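Local structure of NTF2-like nuclease/anti-CRISPR (Clostridia bacterium, 7JTA) at residues A[9-14]-A[21-26]. The protein acts as an anti-CRISPR that relieves DNA torsion in target plasmids and impairs SpyCas9 activity, and is a putative nuclease. Residues are numbered along the deposited sequence; the frame is centred on the assembly and turned at random.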
ATOM      1  N   GLU A   9      13.173 -10.230   7.288  1.00 64.60           N
ATOM      2  CA  GLU A   9      13.833  -9.723   8.483  1.00 71.96           C
ATOM      3  C   GLU A   9      12.887  -9.553   9.664  1.00 79.01           C
ATOM      4  O   GLU A   9      13.332  -9.611  10.816  1.00 74.70           O
ATOM      5  CB  GLU A   9      14.506  -8.381   8.165  1.00 70.61           C
ATOM      6  CG  GLU A   9      14.943  -7.569   9.369  1.00104.98           C
ATOM      7  CD  GLU A   9      15.294  -6.138   8.994  1.00122.09           C
ATOM      8  OE1 GLU A   9      16.144  -5.948   8.096  1.00104.99           O
ATOM      9  OE2 GLU A   9      14.722  -5.203   9.596  1.00120.56           O
ATOM     10  N   GLU A  10      11.596  -9.358   9.409  1.00 73.06           N
ATOM     11  CA  GLU A  10      10.638  -9.110  10.473  1.00 59.85           C
ATOM     12  C   GLU A  10       9.244  -9.410   9.947  1.00 62.50           C
ATOM     13  O   GLU A  10       8.951  -9.157   8.777  1.00 74.59           O
ATOM     14  CB  GLU A  10      10.727  -7.664  10.971  1.00 56.29           C
ATOM     15  CG  GLU A  10       9.924  -7.376  12.228  1.00 70.63           C
ATOM     16  CD  GLU A  10       8.646  -6.609  11.944  1.00 80.72           C
ATOM     17  OE1 GLU A  10       8.060  -6.803  10.858  1.00 78.12           O
ATOM     18  OE2 GLU A  10       8.227  -5.810  12.805  1.00 97.00           O
ATOM     19  N   THR A  11       8.399  -9.961  10.813  1.00 72.68           N
ATOM     20  CA  THR A  11       6.991 -10.179  10.521  1.00 60.58           C
ATOM     21  C   THR A  11       6.166  -9.613  11.665  1.00 64.38           C
ATOM     22  O   THR A  11       6.640  -9.522  12.800  1.00 69.23           O
ATOM     23  CB  THR A  11       6.682 -11.677  10.331  1.00 66.29           C
ATOM     24  OG1 THR A  11       7.242 -12.134   9.097  1.00 81.12           O
ATOM     25  CG2 THR A  11       5.188 -11.935  10.326  1.00 76.51           C
ATOM     26  N   ARG A  12       4.931  -9.221  11.365  1.00 58.62           N
ATOM     27  CA  ARG A  12       4.118  -8.587  12.390  1.00 56.66           C
ATOM     28  C   ARG A  12       2.643  -8.751  12.059  1.00 64.68           C
ATOM     29  O   ARG A  12       2.234  -8.611  10.906  1.00 64.10           O
ATOM     30  CB  ARG A  12       4.468  -7.108  12.552  1.00 62.23           C
ATOM     31  CG  ARG A  12       4.002  -6.541  13.871  1.00 63.89           C
ATOM     32  CD  ARG A  12       4.893  -5.415  14.316  1.00 58.90           C
ATOM     33  NE  ARG A  12       4.915  -4.357  13.319  1.00 73.46           N
ATOM     34  CZ  ARG A  12       4.033  -3.365  13.279  1.00 87.35           C
ATOM     35  NH1 ARG A  12       3.070  -3.302  14.189  1.00 78.02           N
ATOM     36  NH2 ARG A  12       4.113  -2.439  12.332  1.00 80.26           N
ATOM     37  N   ASP A  13       1.856  -9.044  13.092  1.00 77.15           N
ATOM     38  CA  ASP A  13       0.410  -9.199  12.982  1.00 53.01           C
ATOM     39  C   ASP A  13      -0.247  -7.836  13.180  1.00 56.42           C
ATOM     40  O   ASP A  13      -0.233  -7.288  14.287  1.00 73.30           O
ATOM     41  CB  ASP A  13      -0.060 -10.204  14.026  1.00 60.76           C
ATOM     42  CG  ASP A  13      -1.481 -10.634  13.831  1.00 74.14           C
ATOM     43  OD1 ASP A  13      -1.736 -11.836  14.032  1.00 78.98           O
ATOM     44  OD2 ASP A  13      -2.329  -9.797  13.458  1.00 84.84           O
ATOM     45  N   LEU A  14      -0.822  -7.285  12.109  1.00 56.81           N
ATOM     46  CA  LEU A  14      -1.413  -5.953  12.173  1.00 55.98           C
ATOM     47  C   LEU A  14      -2.885  -5.979  12.555  1.00 63.90           C
ATOM     48  O   LEU A  14      -3.381  -5.017  13.153  1.00 71.34           O
ATOM     49  CB  LEU A  14      -1.261  -5.240  10.827  1.00 55.78           C
ATOM     50  CG  LEU A  14       0.172  -5.012  10.349  1.00 60.81           C
ATOM     51  CD1 LEU A  14       0.173  -4.126   9.118  1.00 62.66           C
ATOM     52  CD2 LEU A  14       1.040  -4.437  11.454  1.00 58.09           C
ATOM     53  N   VAL A  21      -5.951 -12.725   8.705  1.00 64.34           N
ATOM     54  CA  VAL A  21      -4.986 -11.889   9.414  1.00 57.41           C
ATOM     55  C   VAL A  21      -4.225 -11.028   8.410  1.00 50.65           C
ATOM     56  O   VAL A  21      -3.819 -11.509   7.347  1.00 55.85           O
ATOM     57  CB  VAL A  21      -4.012 -12.747  10.245  1.00 62.38           C
ATOM     58  CG1 VAL A  21      -3.432 -13.854   9.389  1.00 57.73           C
ATOM     59  CG2 VAL A  21      -2.906 -11.885  10.826  1.00 48.04           C
ATOM     60  N   VAL A  22      -4.042  -9.753   8.741  1.00 50.45           N
ATOM     61  CA  VAL A  22      -3.231  -8.844   7.936  1.00 53.79           C
ATOM     62  C   VAL A  22      -1.792  -8.907   8.434  1.00 52.90           C
ATOM     63  O   VAL A  22      -1.509  -8.550   9.582  1.00 54.36           O
ATOM     64  CB  VAL A  22      -3.769  -7.408   7.999  1.00 51.15           C
ATOM     65  CG1 VAL A  22      -2.808  -6.466   7.306  1.00 49.07           C
ATOM     66  CG2 VAL A  22      -5.139  -7.338   7.356  1.00 52.22           C
ATOM     67  N   ILE A  23      -0.880  -9.338   7.566  1.00 57.07           N
ATOM     68  CA  ILE A  23       0.520  -9.549   7.915  1.00 52.83           C
ATOM     69  C   ILE A  23       1.377  -8.435   7.332  1.00 53.41           C
ATOM     70  O   ILE A  23       1.116  -7.942   6.231  1.00 59.41           O
ATOM     71  CB  ILE A  23       1.028 -10.916   7.414  1.00 55.57           C
ATOM     72  CG1 ILE A  23       0.165 -12.053   7.956  1.00 61.28           C
ATOM     73  CG2 ILE A  23       2.480 -11.108   7.804  1.00 54.46           C
ATOM     74  CD1 ILE A  23       0.529 -13.403   7.384  1.00 64.54           C
ATOM     75  N   GLU A  24       2.392  -8.032   8.089  1.00 62.37           N
ATOM     76  CA  GLU A  24       3.454  -7.159   7.611  1.00 54.00           C
ATOM     77  C   GLU A  24       4.772  -7.912   7.654  1.00 65.14           C
ATOM     78  O   GLU A  24       5.050  -8.634   8.615  1.00 76.78           O
ATOM     79  CB  GLU A  24       3.592  -5.896   8.448  1.00 55.45           C
ATOM     80  CG  GLU A  24       5.010  -5.348   8.400  1.00 67.86           C
ATOM     81  CD  GLU A  24       5.263  -4.266   9.422  1.00 80.22           C
ATOM     82  OE1 GLU A  24       6.037  -4.517  10.369  1.00 73.02           O
ATOM     83  OE2 GLU A  24       4.667  -3.177   9.292  1.00 74.06           O
ATOM     84  N   ALA A  25       5.579  -7.749   6.609  1.00 57.03           N
ATOM     85  CA  ALA A  25       6.930  -8.290   6.587  1.00 52.07           C
ATOM     86  C   ALA A  25       7.888  -7.196   6.147  1.00 62.04           C
ATOM     87  O   ALA A  25       7.541  -6.357   5.312  1.00 62.80           O
ATOM     88  CB  ALA A  25       7.039  -9.506   5.661  1.00 49.06           C
ATOM     89  N   ILE A  26       9.086  -7.199   6.722  1.00 62.40           N
ATOM     90  CA  ILE A  26      10.176  -6.352   6.260  1.00 59.24           C
ATOM     91  C   ILE A  26      11.119  -7.233   5.459  1.00 61.31           C
ATOM     92  O   ILE A  26      11.713  -8.170   6.003  1.00 66.71           O
ATOM     93  CB  ILE A  26      10.908  -5.681   7.428  1.00 65.85           C
ATOM     94  CG1 ILE A  26       9.937  -4.832   8.248  1.00 65.76           C
ATOM     95  CG2 ILE A  26      12.040  -4.821   6.900  1.00 60.70           C
ATOM     96  CD1 ILE A  26       9.137  -3.847   7.431  1.00 64.78           C
TER
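V21 meets D13 across the two strands: its CG2 methyl faces the carboxylate at nearly equal range from both oxygens, and the side chains cross at about a right angle. V22 O accepts the backbone N-H of L14 at 2.9 Å. The V22 CG1 methyl touches CB of L14 at 4.0 Å. L58 of the second subunit packs on both V22 and L14. I23 lies on the face of T11, D13 and A25, and its CG2 meets the T11 CG2 methyl at 3.8 Å. E24 pairs with R12 through two backbone bonds, R12 N to E24 O and E24 N to R12 O. E24 CB touches L14 CD1. With CG anti to the backbone N (chi1 153°) and the chain extended beyond it, the E24 carboxylate comes beside R12. It takes a salt bridge from R12, NE to OE1 at 3.2 Å. NE comes from above the carboxylate plane, and the guanidinium is turned 71° against that plane. A second, weak bond joins R12 NH2 to E24 OE2. R35 also pairs with OE2, and R12 NH1 reaches I59 O of the second subunit. E10 OE1 lies near E24 OE1, two acceptors with no bond between them, and the carboxylates are nearly coplanar. R12 NE also has a long salt bridge to E10 OE2. A25 pairs with T11, and its CA makes a CH···O contact with E10 O. I26 N donates to E10 O, while I26 O receives E9 N at 2.8 Å in a nearly straight bond. The I26 CG1 lies against E10 CB, and its CG2 nears E9 OE2, which is on a carboxylate paired with R33. This is an antiparallel beta hairpin, the first two strands of a four-stranded antiparallel meander, with a salt-bridge network of E10, R12 and E24 on the face they share with I26.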